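Local coordinates for putative S-adenosyl-L-methionine-dependent Methyltransferase (Methanococcus maripaludis, PDB 3DLC), which binds S-adenosylmethionine and is probably a methyltransferase that uses it as methyl donor, perhaps on a sterol-like substrate, at residues R70-S75 and Q96-D101; K12-M17 and K76-I81. One frame throughout, in Å; residues are numbered along the deposited sequence.

Contact 1: R70-S75 and Q96-D101. With SAM (S-adenosylmethionine), chain C.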
ATOM      1  N   ARG A  70       1.595   4.433 -10.909  1.00  7.48           N
ATOM      2  CA  ARG A  70       0.885   5.624 -10.422  0.61  8.21           C
ATOM      3  C   ARG A  70       0.782   5.469  -8.919  1.00  8.11           C
ATOM      4  O   ARG A  70       0.335   4.440  -8.403  1.00  9.74           O
ATOM      5  CB  ARG A  70      -0.490   5.775 -11.023  0.61  9.63           C
ATOM      6  CG  ARG A  70      -0.400   6.142 -12.470  0.61 11.35           C
ATOM      7  CD  ARG A  70      -1.735   6.340 -13.077  0.61 16.48           C
ATOM      8  NE  ARG A  70      -1.608   6.473 -14.520  0.61 17.32           N
ATOM      9  CZ  ARG A  70      -2.611   6.790 -15.320  0.61 21.59           C
ATOM     10  NH1 ARG A  70      -3.821   6.979 -14.812  0.61 26.13           N
ATOM     11  NH2 ARG A  70      -2.399   6.903 -16.631  0.61 28.13           N
ATOM     12  N   ALA A  71       1.280   6.474  -8.225  1.00  7.66           N
ATOM     13  CA  ALA A  71       1.331   6.558  -6.760  1.00  7.76           C
ATOM     14  C   ALA A  71       0.215   7.475  -6.297  1.00  7.29           C
ATOM     15  O   ALA A  71       0.251   8.683  -6.498  1.00  8.29           O
ATOM     16  CB  ALA A  71       2.688   7.081  -6.343  1.00  8.97           C
ATOM     17  N   LEU A  72      -0.826   6.865  -5.734  1.00  6.50           N
ATOM     18  CA  LEU A  72      -2.034   7.572  -5.330  1.00  7.24           C
ATOM     19  C   LEU A  72      -2.021   7.841  -3.828  1.00  6.48           C
ATOM     20  O   LEU A  72      -1.881   6.926  -3.024  1.00  7.37           O
ATOM     21  CB  LEU A  72      -3.243   6.683  -5.657  1.00  7.97           C
ATOM     22  CG  LEU A  72      -4.611   7.229  -5.255  1.00  8.45           C
ATOM     23  CD1 LEU A  72      -5.041   8.378  -6.164  1.00 10.23           C
ATOM     24  CD2 LEU A  72      -5.694   6.148  -5.298  1.00 11.95           C
ATOM     25  N   ASP A  73      -2.193   9.090  -3.445  1.00  7.11           N
ATOM     26  CA  ASP A  73      -2.277   9.434  -2.025  1.00  6.22           C
ATOM     27  C   ASP A  73      -3.183  10.642  -1.850  1.00  6.55           C
ATOM     28  O   ASP A  73      -3.178  11.551  -2.679  1.00  7.28           O
ATOM     29  CB  ASP A  73      -0.889   9.702  -1.457  1.00  7.24           C
ATOM     30  CG  ASP A  73      -0.851   9.549   0.058  1.00  7.04           C
ATOM     31  OD1 ASP A  73      -1.400  10.405   0.774  1.00  7.74           O
ATOM     32  OD2 ASP A  73      -0.277   8.535   0.540  1.00  7.78           O
ATOM     33  N   PHE A  74      -3.970  10.650  -0.788  1.00  6.76           N
ATOM     34  CA  PHE A  74      -4.904  11.726  -0.523  1.00  6.81           C
ATOM     35  C   PHE A  74      -4.314  12.898   0.215  1.00  6.80           C
ATOM     36  O   PHE A  74      -5.008  13.904   0.382  1.00  8.21           O
ATOM     37  CB  PHE A  74      -6.228  11.215   0.126  1.00  7.26           C
ATOM     38  CG  PHE A  74      -6.194  10.935   1.615  1.00  7.03           C
ATOM     39  CD1 PHE A  74      -5.023  10.762   2.338  1.00  7.74           C
ATOM     40  CD2 PHE A  74      -7.403  10.805   2.271  1.00  8.56           C
ATOM     41  CE1 PHE A  74      -5.091  10.491   3.705  1.00  8.30           C
ATOM     42  CE2 PHE A  74      -7.465  10.528   3.610  1.00 10.15           C
ATOM     43  CZ  PHE A  74      -6.308  10.369   4.341  1.00  9.14           C
ATOM     44  N   SER A  75      -3.037  12.820   0.594  1.00  7.40           N
ATOM     45  CA  SER A  75      -2.377  13.885   1.331  1.00  7.37           C
ATOM     46  C   SER A  75      -1.454  14.683   0.434  1.00  7.52           C
ATOM     47  O   SER A  75      -0.448  14.159  -0.083  1.00  7.51           O
ATOM     48  CB  SER A  75      -1.584  13.322   2.510  1.00  8.08           C
ATOM     49  OG  SER A  75      -0.724  14.331   3.000  1.00  7.86           O
ATOM     50  N   GLN A  96       4.166   8.333 -11.603  1.00  7.68           N
ATOM     51  CA  GLN A  96       3.314   9.512 -11.624  1.00  7.54           C
ATOM     52  C   GLN A  96       2.608   9.636 -10.290  1.00  8.31           C
ATOM     53  O   GLN A  96       1.961   8.682  -9.856  1.00  9.00           O
ATOM     54  CB  GLN A  96       2.249   9.384 -12.717  1.00  9.36           C
ATOM     55  CG  GLN A  96       1.344  10.600 -12.755  1.00 11.15           C
ATOM     56  CD  GLN A  96       0.238  10.506 -13.788  1.00 15.09           C
ATOM     57  OE1 GLN A  96       0.088   9.500 -14.486  1.00 23.64           O
ATOM     58  NE2 GLN A  96      -0.536  11.580 -13.915  1.00 21.71           N
ATOM     59  N   ILE A  97       2.719  10.787  -9.641  1.00  8.48           N
ATOM     60  CA  ILE A  97       2.028  11.029  -8.384  1.00  9.41           C
ATOM     61  C   ILE A  97       0.620  11.500  -8.715  1.00 10.76           C
ATOM     62  O   ILE A  97       0.428  12.391  -9.534  1.00 14.33           O
ATOM     63  CB  ILE A  97       2.826  12.059  -7.531  1.00 11.62           C
ATOM     64  CG1 ILE A  97       4.277  11.585  -7.257  1.00 14.56           C
ATOM     65  CG2 ILE A  97       2.121  12.365  -6.248  1.00 15.64           C
ATOM     66  CD1 ILE A  97       4.490  10.246  -6.605  1.00 20.14           C
ATOM     67  N   VAL A  98      -0.361  10.859  -8.081  1.00  9.63           N
ATOM     68  CA  VAL A  98      -1.774  11.181  -8.281  1.00 10.25           C
ATOM     69  C   VAL A  98      -2.411  11.574  -6.953  1.00  9.21           C
ATOM     70  O   VAL A  98      -2.420  10.823  -5.988  1.00  9.63           O
ATOM     71  CB  VAL A  98      -2.500   9.977  -8.885  1.00 10.48           C
ATOM     72  CG1 VAL A  98      -3.955  10.295  -9.128  1.00 13.10           C
ATOM     73  CG2 VAL A  98      -1.779   9.494 -10.150  1.00 12.97           C
ATOM     74  N   GLN A  99      -2.929  12.781  -6.925  1.00  8.92           N
ATOM     75  CA  GLN A  99      -3.622  13.302  -5.758  1.00  8.81           C
ATOM     76  C   GLN A  99      -5.024  12.732  -5.782  1.00  8.74           C
ATOM     77  O   GLN A  99      -5.791  12.988  -6.716  1.00 11.10           O
ATOM     78  CB  GLN A  99      -3.634  14.841  -5.828  1.00  9.76           C
ATOM     79  CG  GLN A  99      -4.351  15.540  -4.743  1.00 12.22           C
ATOM     80  CD  GLN A  99      -3.607  15.477  -3.447  1.00 12.03           C
ATOM     81  OE1 GLN A  99      -2.389  15.724  -3.381  1.00 14.32           O
ATOM     82  NE2 GLN A  99      -4.340  15.157  -2.374  1.00 13.93           N
ATOM     83  N   GLY A 100      -5.394  11.931  -4.801  1.00  8.36           N
ATOM     84  CA  GLY A 100      -6.730  11.379  -4.776  1.00  8.48           C
ATOM     85  C   GLY A 100      -6.900  10.366  -3.674  1.00  7.51           C
ATOM     86  O   GLY A 100      -5.982  10.008  -2.963  1.00  8.37           O
ATOM     87  N   ASP A 101      -8.127   9.894  -3.566  1.00  9.15           N
ATOM     88  CA  ASP A 101      -8.613   9.055  -2.476  1.00  8.65           C
ATOM     89  C   ASP A 101      -9.069   7.704  -2.994  1.00  8.18           C
ATOM     90  O   ASP A 101      -9.696   7.600  -4.067  1.00  8.84           O
ATOM     91  CB  ASP A 101      -9.818   9.807  -1.838  1.00 10.11           C
ATOM     92  CG  ASP A 101     -10.209   9.325  -0.482  1.00 10.02           C
ATOM     93  OD1 ASP A 101     -10.420   8.115  -0.287  1.00  9.84           O
ATOM     94  OD2 ASP A 101     -10.301  10.180   0.434  1.00 11.81           O
TER
HETATM   95  N   SAM C 220       2.852   3.284   1.582  1.00 11.17           N
HETATM   96  CA  SAM C 220       3.849   4.118   2.300  1.00 10.23           C
HETATM   97  C   SAM C 220       4.885   3.240   2.946  1.00 10.24           C
HETATM   98  O   SAM C 220       4.628   2.047   3.122  1.00 12.13           O
HETATM   99  OXT SAM C 220       5.931   3.755   3.325  1.00  9.97           O
HETATM  100  CB  SAM C 220       3.161   5.030   3.299  1.00 12.38           C
HETATM  101  CG  SAM C 220       2.431   4.349   4.411  1.00 14.87           C
HETATM  102  SD  SAM C 220       1.679   5.593   5.480  1.00 16.84           S
HETATM  103  CE  SAM C 220       1.742   4.610   6.953  1.00 15.58           C
HETATM  104  C5' SAM C 220      -0.129   5.563   5.005  1.00 18.30           C
HETATM  105  C4' SAM C 220      -0.587   6.434   3.797  1.00 13.14           C
HETATM  106  O4' SAM C 220      -1.938   6.216   3.275  1.00 10.62           O
HETATM  107  C3' SAM C 220      -0.400   7.958   4.012  1.00 10.61           C
HETATM  108  O3' SAM C 220       0.494   8.431   3.052  1.00 12.49           O
HETATM  109  C2' SAM C 220      -1.814   8.510   3.821  1.00  8.59           C
HETATM  110  O2' SAM C 220      -1.923   9.843   3.378  1.00  9.52           O
HETATM  111  C1' SAM C 220      -2.441   7.481   2.865  1.00  8.82           C
HETATM  112  N9  SAM C 220      -3.909   7.410   2.934  1.00  7.85           N
HETATM  113  C8  SAM C 220      -4.665   7.197   4.063  1.00  7.95           C
HETATM  114  N7  SAM C 220      -5.978   7.105   3.747  1.00  7.97           N
HETATM  115  C5  SAM C 220      -6.066   7.286   2.392  1.00  7.51           C
HETATM  116  C6  SAM C 220      -7.143   7.335   1.504  1.00  7.77           C
HETATM  117  N6  SAM C 220      -8.436   7.262   1.869  1.00  9.01           N
HETATM  118  N1  SAM C 220      -6.854   7.478   0.191  1.00  8.16           N
HETATM  119  C2  SAM C 220      -5.558   7.619  -0.247  1.00  8.87           C
HETATM  120  N3  SAM C 220      -4.480   7.642   0.588  1.00  8.31           N
HETATM  121  C4  SAM C 220      -4.773   7.454   1.873  1.00  7.60           C

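Contact 2: K12-M17 and K76-I81. With SAM (S-adenosylmethionine), chain C.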
ATOM      1  N   LYS A  12       3.959  17.795   9.048  1.00  8.37           N
ATOM      2  CA  LYS A  12       4.851  17.195  10.021  1.00  8.68           C
ATOM      3  C   LYS A  12       4.814  15.674   9.996  1.00  7.99           C
ATOM      4  O   LYS A  12       5.850  15.005  10.121  1.00  8.73           O
ATOM      5  CB  LYS A  12       4.475  17.719  11.384  1.00  9.97           C
ATOM      6  CG  LYS A  12       4.845  19.164  11.623  1.00 14.76           C
ATOM      7  CD  LYS A  12       4.353  19.714  12.904  1.00 18.41           C
ATOM      8  CE  LYS A  12       4.938  21.099  13.103  1.00 20.58           C
ATOM      9  NZ  LYS A  12       4.567  21.620  14.392  1.00 22.46           N
ATOM     10  N   GLY A  13       3.626  15.111   9.839  1.00  7.91           N
ATOM     11  CA  GLY A  13       3.502  13.670   9.787  1.00  7.46           C
ATOM     12  C   GLY A  13       4.144  13.079   8.552  1.00  7.46           C
ATOM     13  O   GLY A  13       4.741  12.002   8.599  1.00  8.40           O
ATOM     14  N   ALA A  14       4.027  13.789   7.434  1.00  7.42           N
ATOM     15  CA  ALA A  14       4.641  13.349   6.179  1.00  7.56           C
ATOM     16  C   ALA A  14       6.160  13.299   6.343  1.00  7.04           C
ATOM     17  O   ALA A  14       6.832  12.381   5.871  1.00  7.99           O
ATOM     18  CB  ALA A  14       4.250  14.297   5.033  1.00  9.11           C
ATOM     19  N   LYS A  15       6.715  14.312   7.007  1.00  7.10           N
ATOM     20  CA  LYS A  15       8.151  14.346   7.279  0.53  7.27           C
ATOM     21  C   LYS A  15       8.569  13.132   8.127  1.00  7.21           C
ATOM     22  O   LYS A  15       9.601  12.517   7.877  1.00  8.68           O
ATOM     23  CB  LYS A  15       8.509  15.669   7.976  0.53  8.25           C
ATOM     24  CG  LYS A  15       9.979  15.794   8.387  0.53 10.78           C
ATOM     25  CD  LYS A  15      10.260  17.164   9.046  0.53 16.27           C
ATOM     26  CE  LYS A  15      11.715  17.329   9.499  0.53 20.54           C
ATOM     27  NZ  LYS A  15      12.082  16.489  10.664  0.53 23.85           N
ATOM     28  N   ASN A  16       7.789  12.816   9.142  1.00  7.92           N
ATOM     29  CA  ASN A  16       8.121  11.657   9.991  1.00  8.53           C
ATOM     30  C   ASN A  16       8.096  10.357   9.205  1.00  8.17           C
ATOM     31  O   ASN A  16       8.982   9.521   9.355  1.00  8.82           O
ATOM     32  CB  ASN A  16       7.154  11.546  11.141  1.00  8.79           C
ATOM     33  CG  ASN A  16       7.310  12.630  12.149  1.00 11.44           C
ATOM     34  OD1 ASN A  16       8.286  13.370  12.134  1.00 15.16           O
ATOM     35  ND2 ASN A  16       6.372  12.715  13.060  1.00 11.41           N
HETATM   36  N   MSE A  17       7.067  10.188   8.378  1.00  7.21           N
HETATM   37  CA  MSE A  17       6.958   8.999   7.564  1.00  8.03           C
HETATM   38  C   MSE A  17       8.138   8.906   6.588  1.00  7.68           C
HETATM   39  O   MSE A  17       8.721   7.829   6.389  1.00  8.53           O
HETATM   40  CB  MSE A  17       5.643   8.982   6.822  1.00  7.51           C
HETATM   41  CG  MSE A  17       5.357   7.683   6.034  1.00  8.88           C
HETATM   42 SE   MSE A  17       5.061   6.112   7.129  0.75  8.58          SE
HETATM   43  CE  MSE A  17       6.638   5.090   6.634  1.00 11.14           C
ATOM     44  N   LYS A  76      -1.787  15.952   0.221  1.00  7.72           N
ATOM     45  CA  LYS A  76      -0.948  16.868  -0.548  0.50  7.68           C
ATOM     46  C   LYS A  76       0.461  16.889   0.021  1.00  7.92           C
ATOM     47  O   LYS A  76       1.429  17.015  -0.695  1.00  8.31           O
ATOM     48  CB  LYS A  76      -1.527  18.297  -0.472  0.50  8.60           C
ATOM     49  CG  LYS A  76      -0.691  19.342  -1.163  0.50 12.08           C
ATOM     50  CD  LYS A  76      -0.596  19.084  -2.607  0.50 16.33           C
ATOM     51  CE  LYS A  76       0.093  20.222  -3.350  0.50 20.58           C
ATOM     52  NZ  LYS A  76       0.093  19.965  -4.814  0.50 23.27           N
ATOM     53  N   HIS A  77       0.583  16.826   1.348  1.00  8.95           N
ATOM     54  CA  HIS A  77       1.897  16.886   2.007  1.00  9.08           C
ATOM     55  C   HIS A  77       2.749  15.666   1.699  1.00  9.07           C
ATOM     56  O   HIS A  77       3.948  15.787   1.444  1.00  9.81           O
ATOM     57  CB  HIS A  77       1.733  17.044   3.497  1.00 10.32           C
ATOM     58  CG  HIS A  77       0.864  18.174   3.818  1.00 12.91           C
ATOM     59  ND1 HIS A  77       1.263  19.460   3.576  1.00 14.05           N
ATOM     60  CD2 HIS A  77      -0.430  18.233   4.189  1.00 14.52           C
ATOM     61  CE1 HIS A  77       0.270  20.285   3.868  1.00 17.11           C
ATOM     62  NE2 HIS A  77      -0.775  19.559   4.229  1.00 16.00           N
HETATM   63  N   MSE A  78       2.114  14.504   1.674  1.00  8.90           N
HETATM   64  CA  MSE A  78       2.813  13.281   1.277  1.00  9.49           C
HETATM   65  C   MSE A  78       3.246  13.416  -0.177  1.00  8.75           C
HETATM   66  O   MSE A  78       4.356  13.048  -0.536  1.00  9.24           O
HETATM   67  CB  MSE A  78       1.912  12.060   1.391  1.00 10.74           C
HETATM   68  CG  MSE A  78       1.619  11.595   2.784  1.00 10.69           C
HETATM   69 SE   MSE A  78       3.293  10.956   3.604  0.75  9.35          SE
HETATM   70  CE  MSE A  78       2.429  10.313   5.116  1.00 15.04           C
ATOM     71  N   ASN A  79       2.358  13.921  -1.023  1.00  8.02           N
ATOM     72  CA  ASN A  79       2.648  13.987  -2.453  1.00  8.28           C
ATOM     73  C   ASN A  79       3.782  14.941  -2.780  1.00  8.77           C
ATOM     74  O   ASN A  79       4.569  14.702  -3.696  1.00  9.68           O
ATOM     75  CB  ASN A  79       1.381  14.246  -3.260  1.00  8.29           C
ATOM     76  CG  ASN A  79       0.462  13.050  -3.244  1.00  8.37           C
ATOM     77  OD1 ASN A  79       0.933  11.912  -3.136  1.00  9.60           O
ATOM     78  ND2 ASN A  79      -0.819  13.282  -3.355  1.00  9.01           N
ATOM     79  N   GLU A  80       3.886  16.020  -2.008  1.00  9.15           N
ATOM     80  CA  GLU A  80       4.990  16.970  -2.208  0.53  9.33           C
ATOM     81  C   GLU A  80       6.319  16.280  -1.923  1.00  9.02           C
ATOM     82  O   GLU A  80       7.305  16.443  -2.666  1.00 10.17           O
ATOM     83  CB  GLU A  80       4.823  18.213  -1.330  0.53 10.77           C
ATOM     84  CG  GLU A  80       3.668  19.120  -1.755  0.53 12.41           C
ATOM     85  CD  GLU A  80       3.274  20.175  -0.717  0.53 20.98           C
ATOM     86  OE1 GLU A  80       3.824  20.185   0.399  0.53 24.38           O
ATOM     87  OE2 GLU A  80       2.387  20.996  -1.017  0.53 27.07           O
ATOM     88  N   ILE A  81       6.372  15.511  -0.842  1.00  8.61           N
ATOM     89  CA  ILE A  81       7.598  14.789  -0.498  1.00  9.00           C
ATOM     90  C   ILE A  81       7.874  13.700  -1.551  1.00  8.58           C
ATOM     91  O   ILE A  81       9.003  13.504  -1.942  1.00  8.80           O
ATOM     92  CB  ILE A  81       7.526  14.182   0.900  1.00  9.84           C
ATOM     93  CG1 ILE A  81       7.551  15.272   1.936  1.00 12.57           C
ATOM     94  CG2 ILE A  81       8.640  13.169   1.083  1.00 14.37           C
ATOM     95  CD1 ILE A  81       7.427  14.759   3.370  1.00 15.85           C
TER
HETATM   96  N   SAM C 220       2.852   3.284   1.582  1.00 11.17           N
HETATM   97  CA  SAM C 220       3.849   4.118   2.300  1.00 10.23           C
HETATM   98  C   SAM C 220       4.885   3.240   2.946  1.00 10.24           C
HETATM   99  O   SAM C 220       4.628   2.047   3.122  1.00 12.13           O
HETATM  100  OXT SAM C 220       5.931   3.755   3.325  1.00  9.97           O
HETATM  101  CB  SAM C 220       3.161   5.030   3.299  1.00 12.38           C
HETATM  102  CG  SAM C 220       2.431   4.349   4.411  1.00 14.87           C
HETATM  103  SD  SAM C 220       1.679   5.593   5.480  1.00 16.84           S
HETATM  104  CE  SAM C 220       1.742   4.610   6.953  1.00 15.58           C
HETATM  105  C5' SAM C 220      -0.129   5.563   5.005  1.00 18.30           C
HETATM  106  C4' SAM C 220      -0.587   6.434   3.797  1.00 13.14           C
HETATM  107  O4' SAM C 220      -1.938   6.216   3.275  1.00 10.62           O
HETATM  108  C3' SAM C 220      -0.400   7.958   4.012  1.00 10.61           C
HETATM  109  O3' SAM C 220       0.494   8.431   3.052  1.00 12.49           O
HETATM  110  C2' SAM C 220      -1.814   8.510   3.821  1.00  8.59           C
HETATM  111  O2' SAM C 220      -1.923   9.843   3.378  1.00  9.52           O
HETATM  112  C1' SAM C 220      -2.441   7.481   2.865  1.00  8.82           C
HETATM  113  N9  SAM C 220      -3.909   7.410   2.934  1.00  7.85           N
HETATM  114  C8  SAM C 220      -4.665   7.197   4.063  1.00  7.95           C
HETATM  115  N7  SAM C 220      -5.978   7.105   3.747  1.00  7.97           N
HETATM  116  C5  SAM C 220      -6.066   7.286   2.392  1.00  7.51           C
HETATM  117  C6  SAM C 220      -7.143   7.335   1.504  1.00  7.77           C
HETATM  118  N6  SAM C 220      -8.436   7.262   1.869  1.00  9.01           N
HETATM  119  N1  SAM C 220      -6.854   7.478   0.191  1.00  8.16           N
HETATM  120  C2  SAM C 220      -5.558   7.619  -0.247  1.00  8.87           C
HETATM  121  N3  SAM C 220      -4.480   7.642   0.588  1.00  8.31           N
HETATM  122  C4  SAM C 220      -4.773   7.454   1.873  1.00  7.60           C

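Contact 1: R70-S75 and Q96-D101
In the Rossmann-like core of this methyltransferase, the parallel strands carrying Ala71 and Val98 lie side by side and run out together into the S-adenosylmethionine pocket. Their backbone ladder goes from Ala71 N to Gln96 O, back through Val98 N to Ala71 O (2.8 Å), and on to Asp73 N and Val98 O. Just past strand 95-99, Gly100 N still bonds to Asp73 O, coming from well above the carbonyl plane. On one face of the sheet Leu72 CD1 packs on Val98 CG1 at 3.7 Å; on the other, Ala71 CB meets Ile97 CD1.

The cofactor is held where the strands stop. The Asp73 carboxylate takes one ribose hydroxyl per oxygen: OD1 accepts from SAM O2' (2.7 Å) and OD2 from SAM O3' (2.6 Å). OD1 also receives Ser75 N on its anti lone pair, an Asx turn, while OD2 receives Gly53 N, so the protein fixes the group that grips the sugar. Phe74 lays its ring nearly parallel to the adenine, with SAM C5 over the ring centre, 3.4 Å above its plane. Asp101 lies alongside, its carboxylate turned 86° from the ring and OD2 at the ring edge, 3.5 Å from Phe74 CD2. Its other oxygen, OD1, accepts from SAM N6 at 3.1 Å and also bonds to His103 ND1. An alanine in place of Phe74 would remove the ring, and the adenine would probably lose its stacking partner and be freer to rock.

Strand 66-73 sits between strands 46-50 and 95-99, the latter outermost in the sheet. Helix 76-88 makes the beta-alpha-beta crossover between the two and packs on Ile97, while Pro106 touches Leu72 and Val98 on the opposite face.

Contact 2: K12-M17 and K76-I81
Ala14 and Met78 bring two helices together beside the cofactor, with axes 8.7 Å apart at closest approach and inclined by 43°. No hydrogen bond links the two segments, which meet by van der Waals contact, mostly between apolar side chains.

The apolar contacts gather round the Ala14 methyl. Ala14 CB points at the other helix and touches His77 CB and the selenium of Met78. It also lies 3.6 Å from Ile81 CD1. The Ile81 chain is stretched out at its end (chi2 178°), which carries CD1 over the helix backbone to within 3.5 Å of Ala14 O. Met78, modelled as selenomethionine like Met17, bends at chi2 (-66°), and its SE lies 3.8 Å from Ala14 CB. Farther along the same chain Met78 CE lies 3.9 Å from Met17 CB, where the two long side chains cross obliquely.

Contacts with S-adenosylmethionine come from Met78 and Met17. Met78 sets both CG and CE against the ribose, CE lying 3.4 Å from SAM O3'. The CB of Met17 points toward helix 76-88, but the end of the chain leads away. Met17 SE comes 3.6 Å from SAM CE, the methyl group of the sulfonium, while its own terminal methyl rests near the carboxylate oxygen OXT. Together they form an apolar wall along the sugar and the reactive end of the cofactor.

Polar interactions serve each helix separately: Lys15 NZ makes a salt bridge to Glu19 one turn on, and Met78 N is capped by Ser75 OG.

Helix 11-22 thus lies against the N-terminal part of helix 76-88, which in turn packs on strand 95-99 through Asn79 and Ile97. Pro54, in the loop after strand 46-50, touches both Met17 and Met78 and closes the arrangement next to the ligand.

The centres of contacts 1 and 2 lie about 12 Å apart, and both touch the same S-adenosylmethionine. Their segments alternate along the chain: 12-17, 70-75, 76-81, 96-101. Helix 76-88 joins them, since it follows directly on strand 66-73 and leads to strand 95-99, and Asn79 ND2 ties it back with probable hydrogen bonds to Asp73 O and Gln99 OE1. The sheet has the strand order 3-2-1-4-5-7-6 of class I methyltransferases. Contact 1 holds the adenosine part from the strand ends, whereas contact 2 brings helix 11-22, from near the N-terminus, to the sulfonium end, while helix 76-88 lines the ribose, so that the pocket is walled by distant parts of the sequence.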